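PDB 3BYQ: uncharacterized protein DUF1185 from Bordetella bronchiseptica RB50, which is of unknown function but adopts a variant of the Bacillus chorismate mutase fold and may play a role in amino-acid metabolism. Local coordinates for the interface of chains A and B. Coordinates in Å, arbitrary orientation; residue numbers count along the deposited sequence, not the author numbering. Chains: chain A/B, Uncharacterized protein DUF1185.

Contact 1: the interface of chains A and B. Residues chain A 119-121, 130, 133; chain B 119-120, 131, 133, 148.
B:Ser148 OG, the side-chain hydroxyl, donates a hydrogen bond of 2.7 Å to the backbone carbonyl A:Lys121 O. The donor lies 17° from the carbonyl plane, with a C=O...OG angle of 139°. The hydroxyl sits anti to its own carbonyl carbon (chi1 -54°), which points it at strand 119-123 of the partner. The same B:Ser148 OG also meets a water at 3.0 Å. That water in turn contacts the side-chain nitrogen A:Lys121 NZ, at 3.2 Å. The lysine chain runs extended to CE and bends at chi4; the serine thus meets the A:Lys121 backbone directly and its tip through water. Beside this polar pair the patch is mainly apolar. A:Val120 CG2 packs on B:Met131 CB at 3.7 Å, and the two side chains cross at about a right angle. A:Met130 and B:Met131 are selenomethionines. The selenium A:Met130 SE lies 3.8 Å from B:Met131 CG. A:Pro133 and B:Pro133 make twin contacts about the two-fold axis. Each sets its ring carbons beside strand 119-123 of the other chain. The ring atom A:Pro133 CD lies 4.0 Å from the methyl B:Val120 CG2.

Contact 2: the interface of chains A and B. Residues chain A 146, 173, 175-178; chain B 92-93, 96-97, 121.
The short helix 93-96 of chain B starts at B:Glu93, whose carboxylate enters a loop of chain A formed by residues 173-178. A:Arg173 grips it side-on through two guanidinium nitrogens in a salt bridge. A:Arg173 NE donates to B:Glu93 OE1 at 2.7 Å, and A:Arg173 NH2 donates to B:Glu93 OE2 at 2.9 Å. Both acceptors lie near the guanidinium plane, but the two planar groups are twisted 40° apart, and both nitrogens therefore meet the carboxylate oxygens from outside the carboxylate plane. The backbone amide A:Arg177 N also reaches B:Glu93 OE2, at 2.9 Å, from the opposite face of the carboxylate to A:Arg173 NH2. A water joins B:Glu93 OE1 to the amide A:His175 N. The carboxylate is held at both oxygens, which fixes its rotation. A bend at chi2 (70°) helps turn the glutamate tip into this loop. The arginine is itself positioned from within chain A: A:Arg173 NH1 donates to A:Phe146 O at 2.9 Å, in the carbonyl plane and on a lone pair. The methyl B:Ala96 CB sits over one guanidinium face of A:Arg173, 3.6 Å above its plane and offset toward the rim. Next to it, A:Leu178 packs against the end of the helix. Its methyl A:Leu178 CD1 lies 3.5 Å from B:Ala96 CB.

Contact 3: the interface of chains A and B. Residues chain A 90-92, 123; chain B 20, 173, 175.
Direct hydrogen bonding joins A:Met92 to B:Glu20. The backbone amide A:Met92 N donates to the carboxylate oxygen B:Glu20 OE1 at 2.9 Å, with an angle of 168° at the hydrogen. The amide comes from the syn side but lies 34° out of the carboxylate plane. B:Glu20 is extended, with CG anti to the backbone N (chi1 -161°), and this carries its carboxylate to the loop of chain A just before helix 93-96. Within chain B, the imidazole nitrogen B:His175 NE2 accepts a hydrogen bond from B:Glu20 N at 2.9 Å. This second-shell bond ties the backbone of the glutamate to the loop at residue 175.

Waters link the A:Glu91 carboxylate to both the side chain and the backbone of B:Glu20. One water lies 2.6 Å from A:Glu91 OE1 and also meets B:Glu20 OE1. A second water connects A:Glu91 OE2 with the backbone carbonyl B:Glu20 O, at 2.8 Å from each. If both carboxylates are ionised, the first water may ease their repulsion; A:Glu91 OE1 and B:Glu20 OE1 are 4.6 Å apart.

Packing contacts complete the site. A:Glu91 CB lies 3.5 Å from B:Glu20 CD, so the methylene rests against the carboxylate carbon. A:Val123 meets the glutamate tip to tip, with its methyl CG2 3.6 Å from B:Glu20 OE2.

Contact 1: the interface of chains A and B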
# COMPACT_ATOMS: atom_id res chain seq x y z
N ALA A 119 2.39 -20.69 -10.57
CA ALA A 119 1.19 -20.04 -10.05
C ALA A 119 1.43 -19.38 -8.74
O ALA A 119 2.38 -19.70 -8.03
CB ALA A 119 0.11 -21.09 -9.83
N VAL A 120 0.54 -18.45 -8.45
CA VAL A 120 0.46 -17.84 -7.12
C VAL A 120 -0.99 -17.40 -6.90
O VAL A 120 -1.70 -17.11 -7.85
CB VAL A 120 1.45 -16.70 -6.96
CG1 VAL A 120 1.09 -15.53 -7.83
CG2 VAL A 120 1.57 -16.32 -5.51
N LYS A 121 -1.41 -17.36 -5.64
CA LYS A 121 -2.77 -16.97 -5.26
C LYS A 121 -2.80 -16.42 -3.86
O LYS A 121 -1.89 -16.65 -3.05
CB LYS A 121 -3.73 -18.15 -5.37
CG LYS A 121 -3.40 -19.35 -4.50
CD LYS A 121 -4.41 -20.50 -4.63
CE LYS A 121 -4.05 -21.66 -3.74
NZ LYS A 121 -2.76 -22.25 -4.16
N MSE A 130 -0.15 -8.31 -6.90
CA MSE A 130 0.61 -9.52 -6.71
C MSE A 130 1.58 -9.81 -7.83
O MSE A 130 1.24 -9.70 -9.02
CB MSE A 130 -0.39 -10.68 -6.57
CG MSE A 130 0.12 -11.98 -6.07
SE MSE A 130 -1.39 -13.17 -5.63
CE MSE A 130 -2.07 -13.36 -7.42
N PRO A 133 4.95 -15.20 -10.95
CA PRO A 133 6.14 -15.80 -11.56
C PRO A 133 5.88 -16.60 -12.79
O PRO A 133 4.92 -17.35 -12.83
CB PRO A 133 6.61 -16.77 -10.48
CG PRO A 133 5.36 -17.22 -9.83
CD PRO A 133 4.44 -16.01 -9.82
N ALA B 119 9.17 -20.28 -7.08
CA ALA B 119 9.82 -19.02 -6.78
C ALA B 119 9.06 -17.85 -7.29
O ALA B 119 8.25 -17.98 -8.19
CB ALA B 119 11.19 -19.00 -7.44
N VAL B 120 9.37 -16.71 -6.69
CA VAL B 120 8.92 -15.42 -7.20
C VAL B 120 9.95 -14.37 -6.78
O VAL B 120 10.62 -14.53 -5.77
CB VAL B 120 7.51 -15.09 -6.73
CG1 VAL B 120 7.48 -14.84 -5.25
CG2 VAL B 120 6.96 -13.94 -7.52
N MSE B 131 3.51 -12.25 -2.21
CA MSE B 131 2.95 -13.59 -2.00
C MSE B 131 3.94 -14.56 -2.58
O MSE B 131 4.37 -14.41 -3.74
CB MSE B 131 1.61 -13.84 -2.71
CG MSE B 131 0.46 -12.94 -2.28
SE MSE B 131 0.11 -13.08 -0.41
CE MSE B 131 -0.52 -14.92 -0.30
N PRO B 133 4.55 -18.49 -3.56
CA PRO B 133 3.89 -19.79 -3.77
C PRO B 133 4.72 -20.98 -3.39
O PRO B 133 5.89 -21.01 -3.69
CB PRO B 133 3.71 -19.83 -5.29
CG PRO B 133 4.88 -19.09 -5.81
CD PRO B 133 5.14 -17.97 -4.81
N SER B 148 0.32 -20.46 -0.48
CA SER B 148 1.11 -19.24 -0.49
C SER B 148 1.27 -18.66 0.91
O SER B 148 0.43 -18.85 1.80
CB SER B 148 0.38 -18.14 -1.27
OG SER B 148 0.02 -18.55 -2.56
O HOH W 1 -0.10 -20.61 -4.75

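Contact 2: the interface of chains A and B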
# COMPACT_ATOMS: atom_id res chain seq x y z
N PHE A 146 13.10 -17.45 -16.09
CA PHE A 146 12.39 -17.16 -14.84
C PHE A 146 12.18 -15.68 -14.78
O PHE A 146 13.12 -14.92 -14.98
CB PHE A 146 13.15 -17.61 -13.57
CG PHE A 146 13.42 -19.08 -13.51
CD1 PHE A 146 12.38 -19.97 -13.55
CD2 PHE A 146 14.71 -19.56 -13.36
CE1 PHE A 146 12.62 -21.33 -13.49
CE2 PHE A 146 14.95 -20.91 -13.30
CZ PHE A 146 13.91 -21.78 -13.37
N ARG A 173 14.69 -13.08 -19.58
CA ARG A 173 14.91 -11.80 -18.89
C ARG A 173 15.82 -10.97 -19.81
O ARG A 173 16.71 -11.53 -20.47
CB ARG A 173 15.61 -12.01 -17.56
CG ARG A 173 14.81 -12.75 -16.49
CD ARG A 173 15.52 -12.77 -15.12
NE ARG A 173 16.80 -13.43 -15.24
CZ ARG A 173 16.97 -14.74 -15.29
NH1 ARG A 173 15.95 -15.57 -15.23
NH2 ARG A 173 18.18 -15.23 -15.45
N HIS A 175 18.43 -9.09 -19.47
CA HIS A 175 19.87 -9.24 -19.25
C HIS A 175 20.23 -10.58 -18.60
O HIS A 175 21.15 -10.63 -17.80
CB HIS A 175 20.46 -8.08 -18.43
CG HIS A 175 20.10 -6.73 -18.96
ND1 HIS A 175 20.24 -6.38 -20.29
CD2 HIS A 175 19.65 -5.62 -18.33
CE1 HIS A 175 19.87 -5.12 -20.45
NE2 HIS A 175 19.50 -4.64 -19.28
N ALA A 176 19.50 -11.64 -18.96
CA ALA A 176 19.74 -13.00 -18.49
C ALA A 176 21.19 -13.36 -18.70
O ALA A 176 21.74 -13.27 -19.83
CB ALA A 176 18.81 -14.03 -19.22
N ARG A 177 21.85 -13.78 -17.62
CA ARG A 177 23.29 -14.09 -17.70
C ARG A 177 23.81 -14.97 -16.60
O ARG A 177 24.96 -14.87 -16.22
CB ARG A 177 24.13 -12.79 -17.74
CG ARG A 177 23.98 -11.84 -16.55
CD ARG A 177 24.55 -10.46 -16.94
NE ARG A 177 24.65 -9.50 -15.82
CZ ARG A 177 23.68 -8.71 -15.41
NH1 ARG A 177 22.47 -8.77 -15.93
NH2 ARG A 177 23.91 -7.85 -14.45
N LEU A 178 22.96 -15.89 -16.16
CA LEU A 178 23.29 -16.76 -15.02
C LEU A 178 23.48 -18.22 -15.38
O LEU A 178 23.46 -19.11 -14.53
CB LEU A 178 22.24 -16.58 -13.92
CG LEU A 178 22.14 -15.20 -13.25
CD1 LEU A 178 20.98 -15.23 -12.27
CD2 LEU A 178 23.45 -14.78 -12.62
N MSE B 92 16.78 -7.04 -11.72
CA MSE B 92 16.14 -8.33 -11.51
C MSE B 92 17.16 -9.45 -11.46
O MSE B 92 17.00 -10.41 -10.71
CB MSE B 92 15.11 -8.62 -12.64
CG MSE B 92 14.21 -9.80 -12.33
SE MSE B 92 12.93 -9.34 -10.96
CE MSE B 92 11.49 -8.75 -12.08
N GLU B 93 18.21 -9.31 -12.27
CA GLU B 93 19.22 -10.38 -12.32
C GLU B 93 19.87 -10.60 -10.95
O GLU B 93 20.34 -11.70 -10.65
CB GLU B 93 20.31 -10.11 -13.35
CG GLU B 93 20.90 -11.39 -13.91
CD GLU B 93 19.96 -12.18 -14.81
OE1 GLU B 93 18.88 -11.67 -15.16
OE2 GLU B 93 20.32 -13.31 -15.24
N ALA B 96 17.65 -12.99 -9.42
CA ALA B 96 17.64 -14.26 -10.19
C ALA B 96 18.71 -15.25 -9.73
O ALA B 96 18.61 -16.44 -9.93
CB ALA B 96 17.74 -14.01 -11.70
N VAL B 97 19.76 -14.72 -9.14
CA VAL B 97 20.82 -15.58 -8.60
C VAL B 97 20.30 -16.59 -7.53
O VAL B 97 20.89 -17.68 -7.30
CB VAL B 97 21.98 -14.78 -8.00
CG1 VAL B 97 22.65 -13.90 -9.06
CG2 VAL B 97 21.48 -13.89 -6.88
N LYS B 121 10.06 -13.30 -7.57
CA LYS B 121 11.00 -12.20 -7.31
C LYS B 121 10.51 -10.92 -7.91
O LYS B 121 9.66 -10.91 -8.81
CB LYS B 121 12.39 -12.54 -7.85
CG LYS B 121 12.46 -12.79 -9.34
CD LYS B 121 13.88 -13.10 -9.84
CE LYS B 121 13.91 -13.33 -11.32
NZ LYS B 121 13.13 -14.53 -11.68
O HOH W 2 17.80 -9.45 -16.64

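Contact 3: the interface of chains A and B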
# COMPACT_ATOMS: atom_id res chain seq x y z
N GLY A 90 -14.39 -14.85 0.68
CA GLY A 90 -14.10 -16.17 0.14
C GLY A 90 -13.02 -16.88 0.93
O GLY A 90 -12.73 -16.54 2.08
N GLU A 91 -12.51 -17.94 0.32
CA GLU A 91 -11.45 -18.77 0.91
C GLU A 91 -10.45 -19.11 -0.17
O GLU A 91 -10.76 -19.00 -1.36
CB GLU A 91 -11.99 -20.01 1.60
CG GLU A 91 -12.66 -20.99 0.73
CD GLU A 91 -13.04 -22.27 1.49
OE1 GLU A 91 -12.14 -23.09 1.83
OE2 GLU A 91 -14.25 -22.49 1.68
N MSE A 92 -9.28 -19.55 0.27
CA MSE A 92 -8.19 -19.87 -0.63
C MSE A 92 -8.59 -20.94 -1.63
O MSE A 92 -8.16 -20.92 -2.78
CB MSE A 92 -6.94 -20.35 0.16
CG MSE A 92 -5.69 -20.42 -0.69
SE MSE A 92 -5.04 -18.66 -1.10
CE MSE A 92 -3.83 -18.44 0.38
N VAL A 123 -5.96 -14.66 -0.83
CA VAL A 123 -7.26 -14.08 -0.45
C VAL A 123 -6.87 -12.67 0.01
O VAL A 123 -5.96 -12.53 0.84
CB VAL A 123 -7.91 -14.82 0.69
CG1 VAL A 123 -9.20 -14.16 1.06
CG2 VAL A 123 -8.18 -16.30 0.32
N GLU B 20 -10.09 -22.10 7.82
CA GLU B 20 -10.49 -20.98 6.97
C GLU B 20 -12.00 -21.05 6.81
O GLU B 20 -12.54 -21.07 5.70
CB GLU B 20 -9.78 -20.91 5.62
CG GLU B 20 -9.92 -19.52 5.06
CD GLU B 20 -9.26 -19.30 3.69
OE1 GLU B 20 -8.74 -20.26 3.06
OE2 GLU B 20 -9.26 -18.16 3.26
N ARG B 173 -3.25 -27.48 2.12
CA ARG B 173 -4.15 -26.37 2.45
C ARG B 173 -5.14 -26.92 3.49
O ARG B 173 -5.54 -28.08 3.41
CB ARG B 173 -4.93 -25.89 1.24
CG ARG B 173 -4.09 -25.24 0.13
CD ARG B 173 -4.98 -24.63 -0.99
NE ARG B 173 -5.78 -25.67 -1.60
CZ ARG B 173 -5.33 -26.55 -2.49
NH1 ARG B 173 -4.08 -26.53 -2.90
NH2 ARG B 173 -6.14 -27.47 -2.95
N HIS B 175 -8.32 -26.75 4.03
CA HIS B 175 -9.56 -27.34 3.50
C HIS B 175 -9.40 -27.83 2.06
O HIS B 175 -10.34 -27.73 1.29
CB HIS B 175 -10.75 -26.36 3.60
CG HIS B 175 -10.94 -25.78 4.96
ND1 HIS B 175 -10.96 -26.55 6.11
CD2 HIS B 175 -11.16 -24.51 5.36
CE1 HIS B 175 -11.17 -25.76 7.15
NE2 HIS B 175 -11.28 -24.52 6.72
O HOH W 3 -9.57 -22.53 1.77
O HOH W 4 -14.89 -21.73 4.26

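Contact 1 lies between the other two contacts along one two-fold symmetric interface. Its C-alpha centre is about 17 Å from that of contact 2 and about 15 Å from that of contact 3. The centres of contacts 2 and 3 are about 32 Å apart. Strand 119-123 contributes to all three contacts. Residues 92, 173 and 175 recur in contacts 2 and 3 with the chains exchanged, so the two flanks are formed by overlapping elements. Each contact has a twin, and the twin of contact 2 lies beside contact 3. The deposited assembly holds six copies; the structure alone does not show that this pairing forms in solution.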